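Long-range contacts in nadph-flavin oxidoreductase (Vibrio harveyi, PDB 1BKJ), which catalyses the NADPH-dependent reduction of FMN to FMNH2 as a homodimeric flavoprotein and so supplies reduced flavin to luciferase for bioluminescence: residues K56-A64 with G131-L142; Q26-G34 with N114-L124. All coordinates share one frame; numbering follows the deposited sequence.

Contact 1 (K56-A64 with G131-L142); sequences KRNELAQFA and GLRNSAAQVDEL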
ATOM      1  N   LYS A  56     -22.069   3.616  15.304  1.00 19.96           N
ATOM      2  CA  LYS A  56     -20.886   2.809  14.975  1.00 19.70           C
ATOM      3  C   LYS A  56     -19.666   3.722  14.841  1.00 19.00           C
ATOM      4  O   LYS A  56     -18.580   3.352  15.274  1.00 18.77           O
ATOM      5  CB  LYS A  56     -21.089   1.993  13.699  1.00 19.82           C
ATOM      6  CG  LYS A  56     -21.922   0.754  13.926  1.00 22.70           C
ATOM      7  CD  LYS A  56     -21.835  -0.210  12.767  1.00 24.65           C
ATOM      8  CE  LYS A  56     -22.676  -1.447  13.043  1.00 25.83           C
ATOM      9  NZ  LYS A  56     -22.288  -2.559  12.130  1.00 28.19           N
ATOM     10  N   ARG A  57     -19.884   4.941  14.331  1.00 18.77           N
ATOM     11  CA  ARG A  57     -18.831   5.970  14.165  1.00 19.11           C
ATOM     12  C   ARG A  57     -18.280   6.474  15.491  1.00 18.90           C
ATOM     13  O   ARG A  57     -17.091   6.799  15.582  1.00 18.73           O
ATOM     14  CB  ARG A  57     -19.359   7.181  13.409  1.00 19.11           C
ATOM     15  CG  ARG A  57     -19.499   6.993  11.943  1.00 20.70           C
ATOM     16  CD  ARG A  57     -18.253   7.426  11.215  1.00 19.70           C
ATOM     17  NE  ARG A  57     -18.643   7.878   9.884  1.00 19.55           N
ATOM     18  CZ  ARG A  57     -18.443   9.100   9.411  1.00 19.38           C
ATOM     19  NH1 ARG A  57     -17.831  10.020  10.142  1.00 18.19           N
ATOM     20  NH2 ARG A  57     -18.935   9.421   8.225  1.00 18.86           N
ATOM     21  N   ASN A  58     -19.161   6.582  16.494  1.00 18.67           N
ATOM     22  CA  ASN A  58     -18.785   7.031  17.830  1.00 18.58           C
ATOM     23  C   ASN A  58     -17.922   5.937  18.487  1.00 18.69           C
ATOM     24  O   ASN A  58     -16.861   6.231  19.070  1.00 18.07           O
ATOM     25  CB  ASN A  58     -20.040   7.345  18.664  1.00 18.59           C
ATOM     26  N   GLU A  59     -18.317   4.677  18.269  1.00 18.51           N
ATOM     27  CA  GLU A  59     -17.597   3.523  18.807  1.00 18.98           C
ATOM     28  C   GLU A  59     -16.238   3.369  18.104  1.00 17.94           C
ATOM     29  O   GLU A  59     -15.240   3.053  18.763  1.00 17.19           O
ATOM     30  CB  GLU A  59     -18.424   2.234  18.673  1.00 21.30           C
ATOM     31  CG  GLU A  59     -19.676   2.192  19.560  1.00 26.50           C
ATOM     32  CD  GLU A  59     -20.508   0.909  19.395  1.00 29.82           C
ATOM     33  OE1 GLU A  59     -20.211  -0.080  20.096  1.00 32.53           O
ATOM     34  OE2 GLU A  59     -21.468   0.887  18.583  1.00 31.68           O
ATOM     35  N   LEU A  60     -16.194   3.659  16.798  1.00 16.38           N
ATOM     36  CA  LEU A  60     -14.946   3.573  16.023  1.00 15.96           C
ATOM     37  C   LEU A  60     -13.929   4.657  16.386  1.00 15.71           C
ATOM     38  O   LEU A  60     -12.723   4.398  16.380  1.00 16.18           O
ATOM     39  CB  LEU A  60     -15.208   3.557  14.517  1.00 15.21           C
ATOM     40  CG  LEU A  60     -15.727   2.223  13.960  1.00 14.92           C
ATOM     41  CD1 LEU A  60     -16.223   2.403  12.554  1.00 14.06           C
ATOM     42  CD2 LEU A  60     -14.661   1.154  14.031  1.00 15.53           C
ATOM     43  N   ALA A  61     -14.416   5.841  16.766  1.00 15.04           N
ATOM     44  CA  ALA A  61     -13.544   6.944  17.181  1.00 14.67           C
ATOM     45  C   ALA A  61     -12.829   6.576  18.472  1.00 14.93           C
ATOM     46  O   ALA A  61     -11.647   6.841  18.620  1.00 15.36           O
ATOM     47  CB  ALA A  61     -14.348   8.240  17.351  1.00 14.99           C
ATOM     48  N   GLN A  62     -13.539   5.864  19.348  1.00 15.16           N
ATOM     49  CA  GLN A  62     -13.001   5.403  20.621  1.00 16.23           C
ATOM     50  C   GLN A  62     -12.000   4.279  20.368  1.00 16.31           C
ATOM     51  O   GLN A  62     -10.901   4.279  20.934  1.00 16.17           O
ATOM     52  CB  GLN A  62     -14.137   4.911  21.524  1.00 17.63           C
ATOM     53  CG  GLN A  62     -13.714   4.455  22.907  1.00 20.16           C
ATOM     54  CD  GLN A  62     -14.887   4.006  23.719  1.00 22.98           C
ATOM     55  OE1 GLN A  62     -15.769   4.805  24.058  1.00 24.69           O
ATOM     56  NE2 GLN A  62     -14.934   2.718  24.015  1.00 24.33           N
ATOM     57  N   PHE A  63     -12.361   3.367  19.464  1.00 16.13           N
ATOM     58  CA  PHE A  63     -11.504   2.238  19.125  1.00 16.62           C
ATOM     59  C   PHE A  63     -10.240   2.649  18.390  1.00 16.79           C
ATOM     60  O   PHE A  63      -9.285   1.889  18.340  1.00 17.35           O
ATOM     61  CB  PHE A  63     -12.280   1.189  18.330  1.00 17.50           C
ATOM     62  CG  PHE A  63     -13.234   0.360  19.158  1.00 17.77           C
ATOM     63  CD1 PHE A  63     -13.003   0.133  20.529  1.00 19.09           C
ATOM     64  CD2 PHE A  63     -14.381  -0.195  18.566  1.00 18.40           C
ATOM     65  CE1 PHE A  63     -13.907  -0.632  21.310  1.00 20.90           C
ATOM     66  CE2 PHE A  63     -15.296  -0.965  19.330  1.00 19.45           C
ATOM     67  CZ  PHE A  63     -15.059  -1.183  20.707  1.00 20.13           C
ATOM     68  N   ALA A  64     -10.237   3.873  17.861  1.00 16.69           N
ATOM     69  CA  ALA A  64      -9.090   4.444  17.158  1.00 16.57           C
ATOM     70  C   ALA A  64      -8.176   5.194  18.127  1.00 16.93           C
ATOM     71  O   ALA A  64      -7.117   5.679  17.731  1.00 18.07           O
ATOM     72  CB  ALA A  64      -9.562   5.385  16.046  1.00 15.87           C
ATOM     73  N   GLY A 131      -4.841   3.636  13.868  1.00 13.51           N
ATOM     74  CA  GLY A 131      -5.138   3.466  15.282  1.00 13.43           C
ATOM     75  C   GLY A 131      -6.155   2.383  15.598  1.00 13.53           C
ATOM     76  O   GLY A 131      -6.156   1.861  16.707  1.00 14.03           O
ATOM     77  N   LEU A 132      -6.995   2.035  14.620  1.00 13.35           N
ATOM     78  CA  LEU A 132      -8.002   0.981  14.753  1.00 13.56           C
ATOM     79  C   LEU A 132      -7.403  -0.377  15.104  1.00 13.32           C
ATOM     80  O   LEU A 132      -8.061  -1.198  15.752  1.00 12.62           O
ATOM     81  CB  LEU A 132      -8.794   0.829  13.444  1.00 14.47           C
ATOM     82  CG  LEU A 132      -9.784   1.929  13.049  1.00 15.25           C
ATOM     83  CD1 LEU A 132     -10.451   1.563  11.720  1.00 15.38           C
ATOM     84  CD2 LEU A 132     -10.823   2.110  14.147  1.00 15.17           C
ATOM     85  N   ARG A 133      -6.149  -0.594  14.697  1.00 13.94           N
ATOM     86  CA  ARG A 133      -5.427  -1.862  14.946  1.00 14.73           C
ATOM     87  C   ARG A 133      -5.109  -2.144  16.418  1.00 15.21           C
ATOM     88  O   ARG A 133      -4.961  -3.307  16.811  1.00 14.96           O
ATOM     89  CB  ARG A 133      -4.152  -1.970  14.094  1.00 13.75           C
ATOM     90  CG  ARG A 133      -4.427  -2.182  12.604  1.00 12.85           C
ATOM     91  CD  ARG A 133      -3.213  -2.753  11.848  1.00 12.34           C
ATOM     92  NE  ARG A 133      -1.999  -1.966  12.024  1.00 11.26           N
ATOM     93  CZ  ARG A 133      -1.689  -0.858  11.355  1.00 11.70           C
ATOM     94  NH1 ARG A 133      -2.498  -0.356  10.426  1.00 12.44           N
ATOM     95  NH2 ARG A 133      -0.568  -0.219  11.648  1.00 11.64           N
ATOM     96  N   ASN A 134      -5.093  -1.094  17.241  1.00 16.51           N
ATOM     97  CA  ASN A 134      -4.836  -1.257  18.672  1.00 17.62           C
ATOM     98  C   ASN A 134      -6.040  -1.919  19.400  1.00 17.45           C
ATOM     99  O   ASN A 134      -5.889  -2.511  20.469  1.00 17.50           O
ATOM    100  CB  ASN A 134      -4.412   0.080  19.301  1.00 19.95           C
ATOM    101  CG  ASN A 134      -3.599  -0.111  20.572  1.00 23.22           C
ATOM    102  OD1 ASN A 134      -2.658  -0.919  20.609  1.00 24.30           O
ATOM    103  ND2 ASN A 134      -3.989   0.584  21.640  1.00 23.97           N
ATOM    104  N   SER A 135      -7.206  -1.875  18.751  1.00 17.42           N
ATOM    105  CA  SER A 135      -8.455  -2.485  19.227  1.00 17.85           C
ATOM    106  C   SER A 135      -9.013  -3.334  18.070  1.00 17.39           C
ATOM    107  O   SER A 135     -10.225  -3.363  17.838  1.00 17.67           O
ATOM    108  CB  SER A 135      -9.465  -1.398  19.597  1.00 18.45           C
ATOM    109  OG  SER A 135      -9.089  -0.723  20.785  1.00 22.01           O
ATOM    110  N   ALA A 136      -8.121  -4.052  17.380  1.00 16.62           N
ATOM    111  CA  ALA A 136      -8.458  -4.879  16.208  1.00 16.24           C
ATOM    112  C   ALA A 136      -9.629  -5.858  16.332  1.00 15.93           C
ATOM    113  O   ALA A 136     -10.559  -5.779  15.538  1.00 15.30           O
ATOM    114  CB  ALA A 136      -7.221  -5.590  15.695  1.00 16.30           C
ATOM    115  N   ALA A 137      -9.614  -6.714  17.357  1.00 16.09           N
ATOM    116  CA  ALA A 137     -10.676  -7.704  17.594  1.00 17.19           C
ATOM    117  C   ALA A 137     -12.056  -7.062  17.834  1.00 17.90           C
ATOM    118  O   ALA A 137     -13.071  -7.549  17.326  1.00 17.90           O
ATOM    119  CB  ALA A 137     -10.303  -8.615  18.759  1.00 17.31           C
ATOM    120  N   GLN A 138     -12.078  -5.930  18.541  1.00 17.90           N
ATOM    121  CA  GLN A 138     -13.324  -5.214  18.814  1.00 18.49           C
ATOM    122  C   GLN A 138     -13.902  -4.530  17.565  1.00 17.66           C
ATOM    123  O   GLN A 138     -15.111  -4.561  17.351  1.00 17.09           O
ATOM    124  CB  GLN A 138     -13.121  -4.202  19.938  1.00 20.72           C
ATOM    125  CG  GLN A 138     -12.632  -4.804  21.265  1.00 24.22           C
ATOM    126  CD  GLN A 138     -11.146  -4.542  21.502  1.00 27.48           C
ATOM    127  OE1 GLN A 138     -10.269  -5.159  20.869  1.00 28.59           O
ATOM    128  NE2 GLN A 138     -10.852  -3.592  22.397  1.00 29.39           N
ATOM    129  N   VAL A 139     -13.031  -3.958  16.727  1.00 16.83           N
ATOM    130  CA  VAL A 139     -13.430  -3.294  15.470  1.00 15.92           C
ATOM    131  C   VAL A 139     -13.956  -4.360  14.493  1.00 15.70           C
ATOM    132  O   VAL A 139     -14.981  -4.157  13.843  1.00 15.54           O
ATOM    133  CB  VAL A 139     -12.223  -2.524  14.834  1.00 15.50           C
ATOM    134  CG1 VAL A 139     -12.547  -2.011  13.421  1.00 15.58           C
ATOM    135  CG2 VAL A 139     -11.838  -1.370  15.713  1.00 14.65           C
ATOM    136  N   ASP A 140     -13.260  -5.499  14.453  1.00 15.29           N
ATOM    137  CA  ASP A 140     -13.591  -6.650  13.599  1.00 15.66           C
ATOM    138  C   ASP A 140     -14.992  -7.201  13.903  1.00 15.41           C
ATOM    139  O   ASP A 140     -15.747  -7.506  12.985  1.00 15.83           O
ATOM    140  CB  ASP A 140     -12.524  -7.730  13.802  1.00 15.80           C
ATOM    141  CG  ASP A 140     -12.687  -8.915  12.880  1.00 16.86           C
ATOM    142  OD1 ASP A 140     -13.592  -9.735  13.115  1.00 17.53           O
ATOM    143  OD2 ASP A 140     -11.870  -9.059  11.948  1.00 17.41           O
ATOM    144  N   GLU A 141     -15.330  -7.295  15.189  1.00 15.16           N
ATOM    145  CA  GLU A 141     -16.634  -7.784  15.626  1.00 15.50           C
ATOM    146  C   GLU A 141     -17.727  -6.762  15.322  1.00 15.87           C
ATOM    147  O   GLU A 141     -18.820  -7.134  14.883  1.00 16.46           O
ATOM    148  CB  GLU A 141     -16.612  -8.120  17.123  1.00 15.69           C
ATOM    149  N   LEU A 142     -17.404  -5.475  15.489  1.00 16.22           N
ATOM    150  CA  LEU A 142     -18.350  -4.368  15.243  1.00 16.25           C
ATOM    151  C   LEU A 142     -18.803  -4.307  13.789  1.00 15.64           C
ATOM    152  O   LEU A 142     -19.994  -4.110  13.505  1.00 15.76           O
ATOM    153  CB  LEU A 142     -17.723  -3.021  15.660  1.00 16.84           C
ATOM    154  CG  LEU A 142     -18.558  -1.734  15.612  1.00 17.81           C
ATOM    155  CD1 LEU A 142     -19.824  -1.886  16.447  1.00 19.60           C
ATOM    156  CD2 LEU A 142     -17.725  -0.585  16.126  1.00 17.84           C
TER

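Contact 2 (Q26-G34 with N114-L124); sequences QRQTIIQAG and NCLLAAESMGL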
ATOM      1  N   GLN A  26     -19.347  12.513  -5.964  1.00 18.63           N
ATOM      2  CA  GLN A  26     -17.960  12.590  -5.512  1.00 18.04           C
ATOM      3  C   GLN A  26     -17.538  11.295  -4.830  1.00 17.83           C
ATOM      4  O   GLN A  26     -16.435  10.820  -5.058  1.00 17.90           O
ATOM      5  CB  GLN A  26     -17.754  13.735  -4.535  1.00 18.57           C
ATOM      6  CG  GLN A  26     -17.760  15.129  -5.114  1.00 18.46           C
ATOM      7  CD  GLN A  26     -17.580  16.158  -4.015  1.00 19.26           C
ATOM      8  OE1 GLN A  26     -18.207  16.066  -2.950  1.00 18.81           O
ATOM      9  NE2 GLN A  26     -16.701  17.125  -4.248  1.00 19.43           N
ATOM     10  N   ARG A  27     -18.438  10.705  -4.042  1.00 17.39           N
ATOM     11  CA  ARG A  27     -18.148   9.457  -3.344  1.00 17.76           C
ATOM     12  C   ARG A  27     -17.998   8.289  -4.309  1.00 17.56           C
ATOM     13  O   ARG A  27     -17.077   7.480  -4.149  1.00 17.56           O
ATOM     14  CB  ARG A  27     -19.218   9.135  -2.310  1.00 18.86           C
ATOM     15  CG  ARG A  27     -18.871   7.940  -1.414  1.00 20.23           C
ATOM     16  CD  ARG A  27     -20.033   7.511  -0.557  1.00 21.47           C
ATOM     17  NE  ARG A  27     -21.144   6.947  -1.327  1.00 23.02           N
ATOM     18  CZ  ARG A  27     -22.322   7.541  -1.521  1.00 23.29           C
ATOM     19  NH1 ARG A  27     -22.562   8.740  -1.001  1.00 23.07           N
ATOM     20  NH2 ARG A  27     -23.257   6.939  -2.250  1.00 24.93           N
ATOM     21  N   GLN A  28     -18.864   8.245  -5.328  1.00 16.89           N
ATOM     22  CA  GLN A  28     -18.845   7.199  -6.351  1.00 16.45           C
ATOM     23  C   GLN A  28     -17.559   7.299  -7.176  1.00 15.95           C
ATOM     24  O   GLN A  28     -16.972   6.283  -7.509  1.00 16.20           O
ATOM     25  CB  GLN A  28     -20.097   7.274  -7.233  1.00 16.87           C
ATOM     26  N   THR A  29     -17.072   8.524  -7.382  1.00 15.38           N
ATOM     27  CA  THR A  29     -15.833   8.781  -8.115  1.00 15.76           C
ATOM     28  C   THR A  29     -14.580   8.380  -7.294  1.00 15.46           C
ATOM     29  O   THR A  29     -13.626   7.815  -7.851  1.00 15.53           O
ATOM     30  CB  THR A  29     -15.795  10.250  -8.570  1.00 16.22           C
ATOM     31  OG1 THR A  29     -16.850  10.463  -9.521  1.00 18.06           O
ATOM     32  CG2 THR A  29     -14.475  10.613  -9.218  1.00 17.37           C
ATOM     33  N   ILE A  30     -14.614   8.617  -5.977  1.00 15.01           N
ATOM     34  CA  ILE A  30     -13.516   8.257  -5.065  1.00 14.78           C
ATOM     35  C   ILE A  30     -13.337   6.731  -5.040  1.00 14.79           C
ATOM     36  O   ILE A  30     -12.212   6.243  -5.117  1.00 14.74           O
ATOM     37  CB  ILE A  30     -13.767   8.833  -3.642  1.00 14.64           C
ATOM     38  CG1 ILE A  30     -13.539  10.347  -3.670  1.00 16.06           C
ATOM     39  CG2 ILE A  30     -12.845   8.200  -2.580  1.00 14.47           C
ATOM     40  CD1 ILE A  30     -14.222  11.106  -2.548  1.00 15.80           C
ATOM     41  N   ILE A  31     -14.459   6.010  -4.988  1.00 15.12           N
ATOM     42  CA  ILE A  31     -14.483   4.542  -4.982  1.00 15.86           C
ATOM     43  C   ILE A  31     -14.012   4.019  -6.353  1.00 15.60           C
ATOM     44  O   ILE A  31     -13.198   3.100  -6.395  1.00 15.88           O
ATOM     45  CB  ILE A  31     -15.913   3.971  -4.585  1.00 16.28           C
ATOM     46  CG1 ILE A  31     -16.272   4.331  -3.129  1.00 15.94           C
ATOM     47  CG2 ILE A  31     -16.025   2.450  -4.833  1.00 16.05           C
ATOM     48  CD1 ILE A  31     -15.307   3.848  -2.069  1.00 18.01           C
ATOM     49  N   GLN A  32     -14.474   4.626  -7.454  1.00 15.66           N
ATOM     50  CA  GLN A  32     -14.043   4.210  -8.797  1.00 16.50           C
ATOM     51  C   GLN A  32     -12.536   4.409  -8.986  1.00 15.53           C
ATOM     52  O   GLN A  32     -11.876   3.574  -9.599  1.00 14.58           O
ATOM     53  CB  GLN A  32     -14.799   4.945  -9.916  1.00 19.08           C
ATOM     54  CG  GLN A  32     -16.252   4.494 -10.172  1.00 24.29           C
ATOM     55  CD  GLN A  32     -16.462   2.969 -10.233  1.00 27.48           C
ATOM     56  OE1 GLN A  32     -17.355   2.431  -9.563  1.00 28.87           O
ATOM     57  NE2 GLN A  32     -15.642   2.270 -11.035  1.00 29.39           N
ATOM     58  N   ALA A  33     -12.004   5.497  -8.422  1.00 14.59           N
ATOM     59  CA  ALA A  33     -10.578   5.803  -8.471  1.00 14.28           C
ATOM     60  C   ALA A  33      -9.801   4.714  -7.719  1.00 14.40           C
ATOM     61  O   ALA A  33      -8.755   4.253  -8.188  1.00 14.46           O
ATOM     62  CB  ALA A  33     -10.311   7.153  -7.860  1.00 14.34           C
ATOM     63  N   GLY A  34     -10.363   4.270  -6.590  1.00 14.04           N
ATOM     64  CA  GLY A  34      -9.768   3.214  -5.803  1.00 14.03           C
ATOM     65  C   GLY A  34      -9.791   1.899  -6.571  1.00 14.41           C
ATOM     66  O   GLY A  34      -8.768   1.209  -6.635  1.00 14.43           O
ATOM     67  N   ASN A 114      -5.177   5.817  -3.975  1.00 11.82           N
ATOM     68  CA  ASN A 114      -5.923   6.278  -5.148  1.00 12.34           C
ATOM     69  C   ASN A 114      -7.185   7.023  -4.680  1.00 12.28           C
ATOM     70  O   ASN A 114      -7.479   8.114  -5.176  1.00 12.45           O
ATOM     71  CB  ASN A 114      -6.307   5.105  -6.045  1.00 12.36           C
ATOM     72  CG  ASN A 114      -5.378   4.938  -7.233  1.00 12.87           C
ATOM     73  OD1 ASN A 114      -4.308   5.532  -7.308  1.00 13.96           O
ATOM     74  ND2 ASN A 114      -5.800   4.130  -8.179  1.00 13.54           N
ATOM     75  N   CYS A 115      -7.848   6.474  -3.655  1.00 12.07           N
ATOM     76  CA  CYS A 115      -9.059   7.057  -3.055  1.00 12.40           C
ATOM     77  C   CYS A 115      -8.757   8.430  -2.471  1.00 12.81           C
ATOM     78  O   CYS A 115      -9.443   9.403  -2.797  1.00 12.55           O
ATOM     79  CB  CYS A 115      -9.616   6.157  -1.950  1.00 11.61           C
ATOM     80  SG  CYS A 115     -10.389   4.643  -2.528  1.00 13.69           S
ATOM     81  N   LEU A 116      -7.671   8.509  -1.686  1.00 13.12           N
ATOM     82  CA  LEU A 116      -7.244   9.759  -1.051  1.00 13.55           C
ATOM     83  C   LEU A 116      -6.844  10.817  -2.073  1.00 13.29           C
ATOM     84  O   LEU A 116      -7.270  11.965  -1.941  1.00 12.51           O
ATOM     85  CB  LEU A 116      -6.114   9.537  -0.027  1.00 13.89           C
ATOM     86  CG  LEU A 116      -5.656  10.771   0.774  1.00 15.17           C
ATOM     87  CD1 LEU A 116      -6.797  11.379   1.591  1.00 14.96           C
ATOM     88  CD2 LEU A 116      -4.488  10.425   1.677  1.00 15.65           C
ATOM     89  N   LEU A 117      -6.065  10.426  -3.091  1.00 13.06           N
ATOM     90  CA  LEU A 117      -5.649  11.355  -4.148  1.00 13.72           C
ATOM     91  C   LEU A 117      -6.836  11.906  -4.945  1.00 13.54           C
ATOM     92  O   LEU A 117      -6.893  13.107  -5.225  1.00 13.54           O
ATOM     93  CB  LEU A 117      -4.623  10.719  -5.084  1.00 14.40           C
ATOM     94  CG  LEU A 117      -3.200  10.602  -4.549  1.00 15.53           C
ATOM     95  CD1 LEU A 117      -2.352   9.914  -5.589  1.00 15.76           C
ATOM     96  CD2 LEU A 117      -2.612  11.967  -4.211  1.00 15.91           C
ATOM     97  N   ALA A 118      -7.810  11.047  -5.241  1.00 14.00           N
ATOM     98  CA  ALA A 118      -9.024  11.461  -5.946  1.00 14.57           C
ATOM     99  C   ALA A 118      -9.740  12.513  -5.083  1.00 14.72           C
ATOM    100  O   ALA A 118     -10.061  13.593  -5.568  1.00 15.54           O
ATOM    101  CB  ALA A 118      -9.939  10.278  -6.180  1.00 14.12           C
ATOM    102  N   ALA A 119      -9.858  12.237  -3.783  1.00 14.31           N
ATOM    103  CA  ALA A 119     -10.503  13.161  -2.843  1.00 14.56           C
ATOM    104  C   ALA A 119      -9.780  14.511  -2.758  1.00 14.56           C
ATOM    105  O   ALA A 119     -10.407  15.547  -2.916  1.00 14.86           O
ATOM    106  CB  ALA A 119     -10.626  12.526  -1.456  1.00 13.99           C
ATOM    107  N   GLU A 120      -8.457  14.480  -2.607  1.00 14.70           N
ATOM    108  CA  GLU A 120      -7.628  15.687  -2.522  1.00 15.46           C
ATOM    109  C   GLU A 120      -7.691  16.550  -3.790  1.00 15.81           C
ATOM    110  O   GLU A 120      -7.714  17.774  -3.696  1.00 16.25           O
ATOM    111  CB  GLU A 120      -6.176  15.324  -2.177  1.00 14.59           C
ATOM    112  CG  GLU A 120      -6.020  14.812  -0.740  1.00 14.57           C
ATOM    113  CD  GLU A 120      -4.617  14.314  -0.385  1.00 15.21           C
ATOM    114  OE1 GLU A 120      -3.815  13.955  -1.284  1.00 15.81           O
ATOM    115  OE2 GLU A 120      -4.325  14.251   0.823  1.00 15.35           O
ATOM    116  N   SER A 121      -7.818  15.906  -4.951  1.00 15.75           N
ATOM    117  CA  SER A 121      -7.909  16.610  -6.227  1.00 16.65           C
ATOM    118  C   SER A 121      -9.213  17.389  -6.388  1.00 17.43           C
ATOM    119  O   SER A 121      -9.285  18.310  -7.205  1.00 17.90           O
ATOM    120  CB  SER A 121      -7.754  15.636  -7.383  1.00 15.88           C
ATOM    121  OG  SER A 121      -8.918  14.864  -7.605  1.00 16.00           O
ATOM    122  N   MET A 122     -10.221  17.002  -5.597  1.00 18.25           N
ATOM    123  CA  MET A 122     -11.551  17.627  -5.578  1.00 19.07           C
ATOM    124  C   MET A 122     -11.642  18.697  -4.497  1.00 18.97           C
ATOM    125  O   MET A 122     -12.702  19.278  -4.278  1.00 20.14           O
ATOM    126  CB  MET A 122     -12.633  16.574  -5.325  1.00 20.36           C
ATOM    127  CG  MET A 122     -12.746  15.513  -6.404  1.00 23.54           C
ATOM    128  SD  MET A 122     -13.863  14.149  -5.955  1.00 28.60           S
ATOM    129  CE  MET A 122     -14.781  14.071  -7.449  1.00 27.79           C
ATOM    130  N   GLY A 123     -10.545  18.922  -3.786  1.00 18.67           N
ATOM    131  CA  GLY A 123     -10.534  19.924  -2.734  1.00 17.64           C
ATOM    132  C   GLY A 123     -10.896  19.389  -1.366  1.00 16.82           C
ATOM    133  O   GLY A 123     -11.032  20.162  -0.425  1.00 16.59           O
ATOM    134  N   LEU A 124     -11.075  18.074  -1.265  1.00 16.26           N
ATOM    135  CA  LEU A 124     -11.398  17.432   0.009  1.00 16.03           C
ATOM    136  C   LEU A 124     -10.104  17.149   0.774  1.00 15.96           C
ATOM    137  O   LEU A 124      -9.000  17.241   0.220  1.00 16.23           O
ATOM    138  CB  LEU A 124     -12.162  16.121  -0.215  1.00 16.27           C
ATOM    139  CG  LEU A 124     -13.525  16.180  -0.919  1.00 16.75           C
ATOM    140  CD1 LEU A 124     -14.001  14.806  -1.323  1.00 15.95           C
ATOM    141  CD2 LEU A 124     -14.524  16.807  -0.021  1.00 16.88           C
TER

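Contact 1 (K56-A64 with G131-L142)
Helices 56-63 and 136-142 run antiparallel where F63 and L142 meet, their segment axes 166° apart and 10.4 Å at closest approach, a spacing bridged by large side chains. L142 is the knob: its side chain enters the hole formed by K56, E59, L60 and F63. L142 CG lies anti to its own N (chi1 -175°), which carries L142 CD2 to the edge of the F63 ring, near its plane, 4.0 Å from F63 CE2. Q138 instead lays its CB over one face of that ring, a CH-pi contact with CB 3.9 Å from the F63 centroid and 21° off the normal. V139 splits its branches: CG2 packs 3.7 Å from F63 CB, while CG1 meets L60 CD2. At the C-terminal end of helix 136-142, extended K56 donates a hydrogen bond from NZ to L142 O (3.1 Å), tilted from the carbonyl plane; NZ also hydrogen-bonds N179 O of the second subunit. At the other end, A64 CB touches L132 CD2 at 4.0 Å, next to G131, whose N is hydrogen-bonded to FMN O4. L60 and, from the 3-10 turn, L132 rest on F76 of strand 75-82, setting the contact against the nitroreductase-fold sheet; R133 NE salt-bridges E99 of the second subunit.

Contact 2 (Q26-G34 with N114-L124)
Packing is tightest where A33 CB meets A118 CB at 3.6 Å and G34 CA lies 3.6 Å from C115 SG. Small residues on both helices permit an axis separation of 7.7 Å at an angle of 141°; G34, with no side chain, lets the sulfur come against its CA. Here N114 ND2 donates to A33 O at 3.0 Å, a bent bond (135° at the hydrogen) that arrives tilted from the carbonyl plane, while N114 OD1 takes a hydrogen bond from Q113 of the second subunit. I30 fills the middle with separate branches: CG2 lies 3.9 Å from C115 CB, and CD1, at the end of an extended chain (chi2 158°), reaches A119 CB and L124 CD1. Toward the partly exposed side the contact thins to the long side chains of Q26 and M122. These lie alongside one another, running opposite ways, and M122 CE touches both Q26 CG and T29 CG2 at 3.9 Å. Beyond M122, G123 with positive phi ends the helix in a Schellman motif, turning the chain so that L124 points back toward I30. I30 and A119 bear on L157 of strand 149-158, C115 on F79 of strand 75-82, and L117 on helix 3-9 and on N114 of the second subunit.

Overall arrangement
From the N terminus, the chain enters contact 2 at 26-34, passes through strand 46-50 and reaches 56-64 of contact 1. Contact 2 closes a loop of 79 intervening residues when 114-124 meets 26-34; strand 125-129 then leads to 131-142, which meets 56-64 and closes the 66-residue loop of contact 1. The two loops therefore cross. Their contact centres are 24 Å apart and their nearest atoms about 9 Å, without touching. Both contacts pack on strand 75-82, and strand 125-129, which joins their second segments, carries flavin-binding residues at its end. Contact 2 joins helix 24-35 to the C-terminal part of the long helix 98-121, and both contacts also reach the second subunit.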